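Local atomic coordinates of alpha-Amylase (Thermotoga maritima, PDB entry 2B5D), a protein that belongs to glycoside hydrolase family 57, with a mostly parallel, curled beta sheet wrapped by helices and a largely helical C-terminal region. Residues 66-71 / 119-124; 90-95 / 267-272; 255-260 / 316-321; 416-421 / 480-485. All blocks are in the same frame, centred on the assembly; numbering follows the deposited sequence.

Overall arrangement
From the N terminus, the chain first opens contact 1 at 66-71, at the start of helix 68-91, and closes it at 119-124, after helix 97-119 has come back. Before that closure the far end of helix 68-91 opens contact 2 (90-95), so the two loops cross; contact 2 closes only at 267-272, tying that helix end to the link between helices 265-268 and 271-274, with about 32 Å between the centres of contacts 1 and 2. Contact 3 opens inside that long loop, at 255-260, and closes at 316-321, crossing contact 2 and tying a loop after strand 233-236 to helix 309-338. Contact 4 comes last and separately, joining helices 418-436 and 473-496. No contact nests inside another.

Contact 1: 66-71 / 119-124; sequences SSRDLQ and SYDGNI
Q71 meets the backbone of G122 broadside: its CG lies 3.2 Å from G122 O and its CB 3.7 Å from the same oxygen. The first torsion sets CG anti to the carbonyl carbon (chi1 -48°), which directs the stem of the side chain at the turn, and beyond CG the chain runs on extended, its end lying close to the turn. A glutamine suits this buried place because its amide can sit among backbone polar groups without bringing in a charge. A little further along, S66 presents CA and CB to the side-chain amide of N123, the CA atoms of S66 and N123 standing 5.8 Å apart. The hydroxyl of S66 is turned to its own helix, where OG bonds to the carbonyl of M62. At the exposed flank R68 adds a long salt bridge, NH2 to D121 OD1 at 3.6 Å, with the oxygen near the guanidinium plane.

The second layer is the chain reversal that presents these groups. Residues Y120 to N123 make a type I' beta turn, closed by N123 N to Y120 O at 2.8 Å, and D121 is also the C-prime residue of a Schellman motif that ends helix 97-119, with G122 N directed back to F117 O. Both D121 and G122 take positive phi; glycine, having no side chain, adopts it readily (phi 71°), and the same lack lets Q71 come close to the turn. F117 touches Q71 as well, from the last turns of that same helix.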
# COMPACT_ATOMS: atom_id res chain seq x y z
N SER A 66 -5.03 -1.41 35.23
CA SER A 66 -4.93 -2.39 36.29
C SER A 66 -4.02 -3.57 35.91
O SER A 66 -3.54 -4.27 36.80
CB SER A 66 -6.32 -2.90 36.67
OG SER A 66 -6.82 -3.74 35.65
N SER A 67 -3.81 -3.79 34.61
CA SER A 67 -2.96 -4.90 34.14
C SER A 67 -1.52 -4.75 34.59
O SER A 67 -0.81 -3.86 34.11
CB SER A 67 -2.97 -4.99 32.62
OG SER A 67 -1.79 -5.66 32.19
N ARG A 68 -1.08 -5.61 35.50
CA ARG A 68 0.25 -5.38 36.11
C ARG A 68 1.48 -5.71 35.25
O ARG A 68 2.61 -5.51 35.68
CB ARG A 68 0.37 -5.91 37.56
CG ARG A 68 0.16 -7.39 37.79
CD ARG A 68 0.86 -7.83 39.11
NE ARG A 68 1.11 -6.70 40.02
CZ ARG A 68 0.22 -6.18 40.89
NH1 ARG A 68 -1.01 -6.69 40.98
NH2 ARG A 68 0.57 -5.15 41.66
N ASP A 69 1.25 -6.15 34.02
CA ASP A 69 2.31 -6.19 33.01
C ASP A 69 2.50 -4.84 32.30
O ASP A 69 3.63 -4.48 31.96
CB ASP A 69 2.05 -7.33 32.02
CG ASP A 69 1.71 -8.64 32.73
OD1 ASP A 69 2.57 -9.56 32.74
OD2 ASP A 69 0.60 -8.73 33.32
N LEU A 70 1.40 -4.11 32.09
CA LEU A 70 1.47 -2.74 31.57
C LEU A 70 2.11 -1.79 32.58
O LEU A 70 2.88 -0.91 32.22
CB LEU A 70 0.08 -2.23 31.13
CG LEU A 70 -0.40 -2.26 29.66
CD1 LEU A 70 0.55 -2.93 28.64
CD2 LEU A 70 -1.82 -2.85 29.54
N GLN A 71 1.81 -1.98 33.86
CA GLN A 71 2.41 -1.16 34.90
C GLN A 71 3.94 -1.32 34.94
O GLN A 71 4.68 -0.33 35.10
CB GLN A 71 1.80 -1.50 36.26
CG GLN A 71 0.27 -1.55 36.27
CD GLN A 71 -0.31 -2.02 37.60
OE1 GLN A 71 -1.51 -1.88 37.84
NE2 GLN A 71 0.54 -2.56 38.46
N SER A 119 3.85 5.62 44.48
CA SER A 119 2.91 5.85 45.60
C SER A 119 1.69 4.93 45.61
O SER A 119 1.12 4.67 46.68
CB SER A 119 2.38 7.28 45.58
OG SER A 119 3.40 8.21 45.34
N TYR A 120 1.26 4.49 44.43
CA TYR A 120 0.04 3.73 44.27
C TYR A 120 0.31 2.29 43.85
O TYR A 120 -0.58 1.63 43.28
CB TYR A 120 -0.85 4.40 43.22
CG TYR A 120 -1.49 5.68 43.69
CD1 TYR A 120 -1.11 6.91 43.15
CD2 TYR A 120 -2.47 5.67 44.67
CE1 TYR A 120 -1.70 8.09 43.58
CE2 TYR A 120 -3.06 6.84 45.11
CZ TYR A 120 -2.68 8.05 44.56
OH TYR A 120 -3.27 9.21 44.99
N ASP A 121 1.54 1.84 44.12
CA ASP A 121 2.04 0.53 43.69
C ASP A 121 1.72 0.31 42.22
O ASP A 121 1.44 -0.82 41.77
CB ASP A 121 1.47 -0.63 44.55
CG ASP A 121 2.32 -1.91 44.45
OD1 ASP A 121 1.74 -3.03 44.36
OD2 ASP A 121 3.57 -1.80 44.45
N GLY A 122 1.75 1.41 41.46
CA GLY A 122 1.49 1.39 40.04
C GLY A 122 0.07 1.12 39.57
O GLY A 122 -0.15 0.85 38.39
N ASN A 123 -0.90 1.16 40.49
CA ASN A 123 -2.30 1.21 40.07
C ASN A 123 -2.93 2.54 40.44
O ASN A 123 -3.25 2.79 41.60
CB ASN A 123 -3.18 0.02 40.52
CG ASN A 123 -4.49 -0.09 39.68
OD1 ASN A 123 -5.24 -1.06 39.79
ND2 ASN A 123 -4.75 0.90 38.82
N ILE A 124 -3.07 3.37 39.42
CA ILE A 124 -3.44 4.75 39.60
C ILE A 124 -4.96 4.88 39.71
O ILE A 124 -5.46 5.93 40.07
CB ILE A 124 -2.83 5.65 38.49
CG1 ILE A 124 -3.40 5.27 37.11
CG2 ILE A 124 -1.29 5.57 38.52
CD1 ILE A 124 -3.02 6.22 36.01

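Contact 2: 90-95 / 267-272; sequences ERTKKE and FDREME
At the end of helix 68-91 and in the turn after it, R91 and E95 converge on R269, which reaches over from the short link between helices 265-268 and 271-274. E95 grips a single nitrogen of it with both carboxylate oxygens. The straighter bond runs from R269 NH2 to E95 OE2, 2.9 Å long with an N-H...acceptor angle of 173°, meeting the oxygen on its syn side and lying in the guanidinium plane. The bond from the same R269 NH2 to E95 OE1 is shorter, 2.7 Å, but weak because it is strongly bent. R269 has a second anionic partner in E88, about one turn before R91, which pairs with NH1.

The two arginines slide past each other in opposite directions. R269 NE sits 3.5 Å above the centre of the R91 guanidinium, while CG of R91 lies over the rim of the R269 guanidinium. In R91 a bend at chi2 (92°) turns CD aside, and a further bend at chi3 turns NE. R91 NH1 and R269 NH2 are two donors only 3.4 Å apart, a like-charge approach that the carboxylates of E88 and E95 probably ease. E270, at the N-cap position before helix 271-274, may add a weak electrostatic attraction, its OE1 being 4.3 Å from R91 NH2 and well out of the guanidinium plane.

E95 is placed for this task by a type I beta turn from T92, with E95 N bonded to T92 O at 2.7 Å. T92 brings its methyl CG2 to the edge of the R269 guanidinium, and its OG1 bonds back to E88 O.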
# COMPACT_ATOMS: atom_id res chain seq x y z
N GLU A 90 22.51 17.75 30.34
CA GLU A 90 23.92 18.03 29.98
C GLU A 90 24.10 18.55 28.55
O GLU A 90 24.71 19.60 28.36
CB GLU A 90 24.84 16.82 30.24
CG GLU A 90 25.66 16.90 31.55
CD GLU A 90 26.99 17.67 31.41
OE1 GLU A 90 27.97 17.26 32.07
OE2 GLU A 90 27.05 18.66 30.64
N ARG A 91 23.55 17.83 27.57
CA ARG A 91 23.62 18.23 26.16
C ARG A 91 23.04 19.63 25.90
O ARG A 91 23.41 20.28 24.92
CB ARG A 91 22.93 17.17 25.27
CG ARG A 91 22.68 17.54 23.78
CD ARG A 91 23.82 17.12 22.83
NE ARG A 91 23.33 16.35 21.66
CZ ARG A 91 23.05 16.85 20.45
NH1 ARG A 91 23.19 18.16 20.20
NH2 ARG A 91 22.62 16.05 19.47
N THR A 92 22.15 20.10 26.78
CA THR A 92 21.52 21.43 26.60
C THR A 92 22.30 22.59 27.21
O THR A 92 22.11 23.75 26.81
CB THR A 92 20.06 21.49 27.12
OG1 THR A 92 20.00 21.06 28.48
CG2 THR A 92 19.13 20.64 26.24
N LYS A 93 23.17 22.26 28.17
CA LYS A 93 23.95 23.22 28.95
C LYS A 93 24.57 24.38 28.15
O LYS A 93 24.59 25.52 28.62
CB LYS A 93 25.03 22.48 29.73
CG LYS A 93 25.42 23.12 31.06
CD LYS A 93 26.23 22.15 31.92
CE LYS A 93 25.43 20.91 32.37
NZ LYS A 93 24.32 21.24 33.34
N LYS A 94 25.08 24.09 26.95
CA LYS A 94 25.69 25.15 26.13
C LYS A 94 24.77 25.67 25.00
O LYS A 94 25.17 26.54 24.21
CB LYS A 94 27.07 24.71 25.61
CG LYS A 94 28.13 25.84 25.66
CD LYS A 94 29.50 25.41 25.07
CE LYS A 94 30.38 24.64 26.10
NZ LYS A 94 31.33 23.69 25.42
N GLU A 95 23.54 25.14 24.95
CA GLU A 95 22.50 25.59 23.99
C GLU A 95 21.70 26.70 24.65
O GLU A 95 22.03 27.13 25.76
CB GLU A 95 21.59 24.44 23.61
CG GLU A 95 22.31 23.13 23.45
CD GLU A 95 21.45 22.06 22.80
OE1 GLU A 95 21.61 21.82 21.58
OE2 GLU A 95 20.61 21.47 23.50
N PHE A 267 12.81 13.96 16.60
CA PHE A 267 12.82 14.33 15.19
C PHE A 267 13.99 15.27 14.89
O PHE A 267 14.42 15.40 13.74
CB PHE A 267 11.50 14.98 14.80
CG PHE A 267 10.32 14.04 14.82
CD1 PHE A 267 9.61 13.81 16.00
CD2 PHE A 267 9.91 13.37 13.66
CE1 PHE A 267 8.52 12.94 16.02
CE2 PHE A 267 8.81 12.50 13.68
CZ PHE A 267 8.12 12.29 14.86
N ASP A 268 14.51 15.89 15.95
CA ASP A 268 15.53 16.93 15.85
C ASP A 268 16.92 16.47 16.25
O ASP A 268 17.89 16.77 15.56
CB ASP A 268 15.14 18.14 16.70
CG ASP A 268 13.86 18.80 16.23
OD1 ASP A 268 13.28 19.58 17.02
OD2 ASP A 268 13.44 18.52 15.08
N ARG A 269 17.01 15.77 17.37
CA ARG A 269 18.31 15.33 17.86
C ARG A 269 18.95 14.34 16.87
O ARG A 269 18.25 13.61 16.16
CB ARG A 269 18.17 14.69 19.24
CG ARG A 269 19.30 14.99 20.18
CD ARG A 269 18.93 16.04 21.23
NE ARG A 269 19.56 17.33 20.98
CZ ARG A 269 19.77 18.28 21.90
NH1 ARG A 269 19.40 18.11 23.16
NH2 ARG A 269 20.37 19.40 21.54
N GLU A 270 20.28 14.34 16.81
CA GLU A 270 21.03 13.48 15.89
C GLU A 270 20.79 12.00 16.17
O GLU A 270 20.69 11.59 17.32
CB GLU A 270 22.53 13.80 15.93
CG GLU A 270 22.85 15.26 15.65
CD GLU A 270 24.29 15.46 15.20
OE1 GLU A 270 25.04 16.22 15.87
OE2 GLU A 270 24.67 14.85 14.18
N MET A 271 20.70 11.23 15.09
CA MET A 271 20.33 9.82 15.10
C MET A 271 21.10 8.92 16.08
O MET A 271 20.50 8.05 16.74
CB MET A 271 20.40 9.25 13.68
CG MET A 271 20.03 7.76 13.58
SD MET A 271 18.43 7.39 14.31
CE MET A 271 17.32 8.07 13.07
N GLU A 272 22.42 9.11 16.17
CA GLU A 272 23.24 8.28 17.06
C GLU A 272 22.97 8.60 18.52
O GLU A 272 22.99 7.71 19.38
CB GLU A 272 24.74 8.40 16.74
CG GLU A 272 25.49 7.08 16.97
CD GLU A 272 27.00 7.21 16.86
OE1 GLU A 272 27.52 8.33 17.04
OE2 GLU A 272 27.67 6.17 16.60

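Contact 3: 255-260 / 316-321; sequences DPRYRE and VEEHAR
Y258 and H319 reach toward each other tip to tip where a type I beta turn, D255 to Y258, leans on helix 309-338. The turn carries an Asx turn within it: D255 OD1 accepts the backbone N of R257 at 2.8 Å. The tight part of the contact is the side formed by Y258, H319 and V316. The Y258 and H319 rings meet rim to rim, neither over the face of the other, with centroids 5.4 Å apart and planes inclined by 54°. V316 adds an apolar touch at the edge of the tyrosine, its CG1 lying 3.9 Å from Y258 CE2. Aromatic residues suit this side because flat rings can pack rim to rim between loop and helix, and neighbours extend the cluster: Y252 stacks on H319, and W357 packs edge-to-face with Y258.

The outer side is looser and rests on charges, with E318 exposed on the helix. A long, flexible arginine can span such a distance, and R257 serves two carboxylates at once. Its chain bends at chi3 (-80°), which swings NE round toward D255. It then holds that aspartate side-on, R257 NE to D255 OD1 at 3.0 Å and R257 NH1 to D255 OD2 at 3.1 Å; with the backbone N of R257, D255 OD1 accepts two bonds. NH1 is shared by the two carboxylates, for NH1 and NH2 together grip E318 end-on, with R257 NH2 2.9 Å from E318 OE1. Both glutamate oxygens are approached from well above the carboxylate plane, although they lie in the plane of the guanidinium. The second bond of that pair, R257 NH1 to E318 OE2, spans 3.0 Å and is almost perfectly straight at 179°.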
# COMPACT_ATOMS: atom_id res chain seq x y z
N ASP A 255 -2.83 29.54 21.35
CA ASP A 255 -2.03 30.69 21.75
C ASP A 255 -0.53 30.49 21.48
O ASP A 255 0.05 29.46 21.86
CB ASP A 255 -2.26 31.00 23.23
CG ASP A 255 -1.67 32.33 23.66
OD1 ASP A 255 -0.43 32.40 23.83
OD2 ASP A 255 -2.45 33.31 23.86
N PRO A 256 0.12 31.49 20.84
CA PRO A 256 1.55 31.38 20.53
C PRO A 256 2.48 31.11 21.71
O PRO A 256 3.60 30.64 21.48
CB PRO A 256 1.88 32.71 19.82
CG PRO A 256 0.72 33.60 20.03
CD PRO A 256 -0.47 32.75 20.36
N ARG A 257 2.06 31.34 22.95
CA ARG A 257 2.92 31.11 24.15
C ARG A 257 2.89 29.67 24.64
O ARG A 257 3.59 29.30 25.60
CB ARG A 257 2.50 31.99 25.34
CG ARG A 257 2.69 33.50 25.15
CD ARG A 257 1.94 34.26 26.22
NE ARG A 257 0.52 34.37 25.90
CZ ARG A 257 -0.37 35.07 26.60
NH1 ARG A 257 -1.64 35.08 26.21
NH2 ARG A 257 0.00 35.73 27.69
N TYR A 258 2.02 28.88 24.02
CA TYR A 258 1.82 27.51 24.48
C TYR A 258 2.78 26.54 23.78
O TYR A 258 3.21 26.78 22.66
CB TYR A 258 0.36 27.08 24.32
CG TYR A 258 -0.61 27.63 25.36
CD1 TYR A 258 -1.86 28.08 24.98
CD2 TYR A 258 -0.27 27.69 26.71
CE1 TYR A 258 -2.75 28.58 25.91
CE2 TYR A 258 -1.15 28.17 27.66
CZ TYR A 258 -2.39 28.61 27.26
OH TYR A 258 -3.29 29.10 28.18
N ARG A 259 3.08 25.45 24.47
CA ARG A 259 4.02 24.45 23.99
C ARG A 259 3.52 23.77 22.72
O ARG A 259 2.36 23.31 22.65
CB ARG A 259 4.28 23.46 25.12
CG ARG A 259 5.45 22.52 24.96
CD ARG A 259 4.84 21.15 24.90
NE ARG A 259 5.50 20.23 25.79
CZ ARG A 259 5.05 19.01 26.04
NH1 ARG A 259 5.72 18.22 26.87
NH2 ARG A 259 3.94 18.58 25.47
N GLU A 260 4.39 23.75 21.71
CA GLU A 260 4.13 23.15 20.40
C GLU A 260 4.20 21.63 20.48
O GLU A 260 5.18 21.07 20.98
CB GLU A 260 5.15 23.68 19.40
CG GLU A 260 5.12 23.01 18.04
CD GLU A 260 3.82 23.23 17.30
OE1 GLU A 260 3.11 22.23 17.04
OE2 GLU A 260 3.48 24.40 17.00
N VAL A 316 -2.17 30.88 30.67
CA VAL A 316 -3.25 30.11 31.32
C VAL A 316 -4.04 31.01 32.26
O VAL A 316 -5.28 30.90 32.35
CB VAL A 316 -2.87 28.68 31.96
CG1 VAL A 316 -1.53 28.15 31.50
CG2 VAL A 316 -2.99 28.63 33.50
N GLU A 317 -3.34 31.93 32.92
CA GLU A 317 -3.96 32.87 33.85
C GLU A 317 -4.99 33.76 33.13
O GLU A 317 -6.10 33.95 33.61
CB GLU A 317 -2.89 33.70 34.57
CG GLU A 317 -3.32 34.14 35.96
CD GLU A 317 -3.38 32.98 36.95
OE1 GLU A 317 -2.43 32.18 37.00
OE2 GLU A 317 -4.39 32.87 37.68
N GLU A 318 -4.64 34.26 31.96
CA GLU A 318 -5.56 35.01 31.12
C GLU A 318 -6.74 34.22 30.60
O GLU A 318 -7.87 34.71 30.58
CB GLU A 318 -4.84 35.51 29.88
CG GLU A 318 -3.83 36.60 30.12
CD GLU A 318 -3.10 36.94 28.84
OE1 GLU A 318 -1.95 37.45 28.94
OE2 GLU A 318 -3.68 36.69 27.75
N HIS A 319 -6.45 33.03 30.08
CA HIS A 319 -7.46 32.17 29.49
C HIS A 319 -8.46 31.71 30.55
O HIS A 319 -9.66 31.72 30.32
CB HIS A 319 -6.82 30.97 28.76
CG HIS A 319 -5.99 31.37 27.58
ND1 HIS A 319 -6.19 32.56 26.90
CD2 HIS A 319 -4.96 30.76 26.96
CE1 HIS A 319 -5.33 32.64 25.90
NE2 HIS A 319 -4.57 31.57 25.92
N ALA A 320 -7.94 31.32 31.71
CA ALA A 320 -8.78 30.85 32.79
C ALA A 320 -9.74 31.96 33.30
O ALA A 320 -10.86 31.68 33.74
CB ALA A 320 -7.94 30.28 33.91
N ARG A 321 -9.32 33.22 33.20
CA ARG A 321 -10.19 34.33 33.59
C ARG A 321 -11.12 34.68 32.45
O ARG A 321 -12.23 35.14 32.68
CB ARG A 321 -9.37 35.55 34.02
CG ARG A 321 -8.67 35.39 35.37
CD ARG A 321 -7.74 36.59 35.63
NE ARG A 321 -7.53 36.78 37.07
CZ ARG A 321 -6.59 36.17 37.80
NH1 ARG A 321 -5.74 35.30 37.25
NH2 ARG A 321 -6.50 36.44 39.10

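Contact 4: 416-421 / 480-485; sequences NDWIYR and RTKLHI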
# COMPACT_ATOMS: atom_id res chain seq x y z
N ASN A 416 -17.36 -1.15 2.74
CA ASN A 416 -16.84 -1.43 4.09
C ASN A 416 -17.99 -2.08 4.88
O ASN A 416 -18.46 -1.56 5.91
CB ASN A 416 -16.26 -0.17 4.78
CG ASN A 416 -15.10 0.49 3.97
OD1 ASN A 416 -15.30 0.99 2.85
ND2 ASN A 416 -13.90 0.50 4.56
N ASP A 417 -18.46 -3.22 4.36
CA ASP A 417 -19.65 -3.91 4.86
C ASP A 417 -19.51 -5.44 4.83
O ASP A 417 -20.48 -6.18 5.06
CB ASP A 417 -20.90 -3.46 4.09
CG ASP A 417 -20.72 -3.57 2.58
OD1 ASP A 417 -20.03 -4.51 2.12
OD2 ASP A 417 -21.27 -2.69 1.87
N TRP A 418 -18.30 -5.89 4.52
CA TRP A 418 -17.86 -7.24 4.85
C TRP A 418 -17.80 -7.31 6.40
O TRP A 418 -18.16 -8.32 7.01
CB TRP A 418 -16.47 -7.52 4.21
CG TRP A 418 -15.85 -8.86 4.57
CD1 TRP A 418 -15.93 -10.01 3.84
CD2 TRP A 418 -15.07 -9.19 5.75
NE1 TRP A 418 -15.26 -11.04 4.49
CE2 TRP A 418 -14.73 -10.56 5.66
CE3 TRP A 418 -14.66 -8.46 6.88
CZ2 TRP A 418 -13.98 -11.21 6.65
CZ3 TRP A 418 -13.91 -9.12 7.88
CH2 TRP A 418 -13.57 -10.48 7.75
N ILE A 419 -17.34 -6.21 7.00
CA ILE A 419 -17.28 -6.09 8.44
C ILE A 419 -18.67 -6.18 9.08
O ILE A 419 -18.84 -6.83 10.11
CB ILE A 419 -16.54 -4.80 8.87
CG1 ILE A 419 -15.02 -4.99 8.71
CG2 ILE A 419 -16.91 -4.39 10.32
CD1 ILE A 419 -14.18 -3.74 9.00
N TYR A 420 -19.66 -5.53 8.45
CA TYR A 420 -21.01 -5.50 8.95
C TYR A 420 -21.75 -6.83 8.91
O TYR A 420 -22.29 -7.24 9.93
CB TYR A 420 -21.84 -4.40 8.30
CG TYR A 420 -21.47 -3.05 8.82
CD1 TYR A 420 -21.73 -1.90 8.07
CD2 TYR A 420 -20.81 -2.92 10.03
CE1 TYR A 420 -21.38 -0.62 8.55
CE2 TYR A 420 -20.43 -1.67 10.51
CZ TYR A 420 -20.72 -0.52 9.77
OH TYR A 420 -20.35 0.72 10.29
N ARG A 421 -21.75 -7.52 7.77
CA ARG A 421 -22.40 -8.82 7.74
C ARG A 421 -21.70 -9.81 8.64
O ARG A 421 -22.33 -10.71 9.18
CB ARG A 421 -22.65 -9.39 6.33
CG ARG A 421 -21.42 -9.49 5.45
CD ARG A 421 -21.40 -10.77 4.59
NE ARG A 421 -20.02 -11.04 4.17
CZ ARG A 421 -19.67 -11.68 3.06
NH1 ARG A 421 -18.37 -11.86 2.79
NH2 ARG A 421 -20.59 -12.13 2.21
N ARG A 480 -7.43 -4.20 13.18
CA ARG A 480 -7.99 -4.58 14.48
C ARG A 480 -9.32 -5.30 14.39
O ARG A 480 -9.48 -6.37 14.94
CB ARG A 480 -8.16 -3.39 15.41
CG ARG A 480 -6.92 -3.07 16.18
CD ARG A 480 -6.43 -4.29 16.90
NE ARG A 480 -6.96 -4.31 18.26
CZ ARG A 480 -6.51 -5.10 19.24
NH1 ARG A 480 -5.51 -5.97 19.01
NH2 ARG A 480 -7.08 -5.04 20.45
N THR A 481 -10.27 -4.71 13.67
CA THR A 481 -11.61 -5.26 13.62
C THR A 481 -11.58 -6.67 13.07
O THR A 481 -11.99 -7.60 13.75
CB THR A 481 -12.59 -4.34 12.86
OG1 THR A 481 -12.71 -3.10 13.56
CG2 THR A 481 -14.00 -4.97 12.78
N LYS A 482 -11.07 -6.83 11.85
CA LYS A 482 -10.88 -8.13 11.18
C LYS A 482 -10.08 -9.14 12.00
O LYS A 482 -10.42 -10.32 12.03
CB LYS A 482 -10.25 -7.92 9.80
CG LYS A 482 -11.10 -6.97 8.92
CD LYS A 482 -10.53 -6.84 7.50
CE LYS A 482 -11.48 -6.00 6.60
NZ LYS A 482 -10.99 -5.91 5.15
N LEU A 483 -9.05 -8.69 12.69
CA LEU A 483 -8.34 -9.59 13.58
C LEU A 483 -9.30 -10.24 14.64
O LEU A 483 -9.34 -11.45 14.79
CB LEU A 483 -7.20 -8.83 14.24
CG LEU A 483 -6.35 -9.54 15.29
CD1 LEU A 483 -5.68 -10.75 14.66
CD2 LEU A 483 -5.33 -8.57 15.77
N HIS A 484 -10.09 -9.43 15.33
CA HIS A 484 -11.09 -9.95 16.26
C HIS A 484 -12.23 -10.71 15.59
O HIS A 484 -12.69 -11.69 16.15
CB HIS A 484 -11.58 -8.81 17.17
CG HIS A 484 -10.48 -8.27 18.02
ND1 HIS A 484 -10.01 -6.98 17.89
CD2 HIS A 484 -9.69 -8.86 18.93
CE1 HIS A 484 -9.01 -6.78 18.74
NE2 HIS A 484 -8.80 -7.91 19.39
N ILE A 485 -12.65 -10.31 14.40
CA ILE A 485 -13.63 -11.11 13.73
C ILE A 485 -13.09 -12.53 13.51
O ILE A 485 -13.76 -13.51 13.85
CB ILE A 485 -14.06 -10.47 12.39
CG1 ILE A 485 -14.97 -9.27 12.65
CG2 ILE A 485 -14.82 -11.48 11.52
CD1 ILE A 485 -15.14 -8.35 11.42
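K482 crosses the six-membered part of the W418 indole at a slant and can be traced atom by atom. CB leaves helix 473-496 and the first torsion sets CG anti to the carbonyl carbon (chi1 -57°), which brings K482 CG to 3.7 Å from W418 CZ3. K482 CD follows at 4.1 Å from W418 CZ3. K482 CE comes to 4.0 Å from W418 CE3 and also approaches I419 CG1 at 4.2 Å. NZ ends the extended chain; the residue is exposed. Lysine suits this margin: its methylenes can pack against the indole while the charged end can remain toward solvent.

The pair belongs to a helix-helix contact in the C-terminal region, in which the opening turn of helix 418-436 packs on helix 473-496. W418 has its CG anti to the backbone N (chi1 176°), a setting from which the indole reaches helix 473-496. On the buried side I485 slides past the indole, its CD1 3.8 Å from W418 CZ3 and its CG2 near CH2. I419, one residue on, meets T481 at about a right angle, methyl to methyl, with CG2 atoms 3.9 Å apart. Branched residues present compact methyls here, and T481 turns its hydroxyl back to its own helix, where OG1 makes a weak bond to A477 O. W418 NE1 makes a weak hydrogen bond to the carbonyl oxygen of S281 of the second subunit.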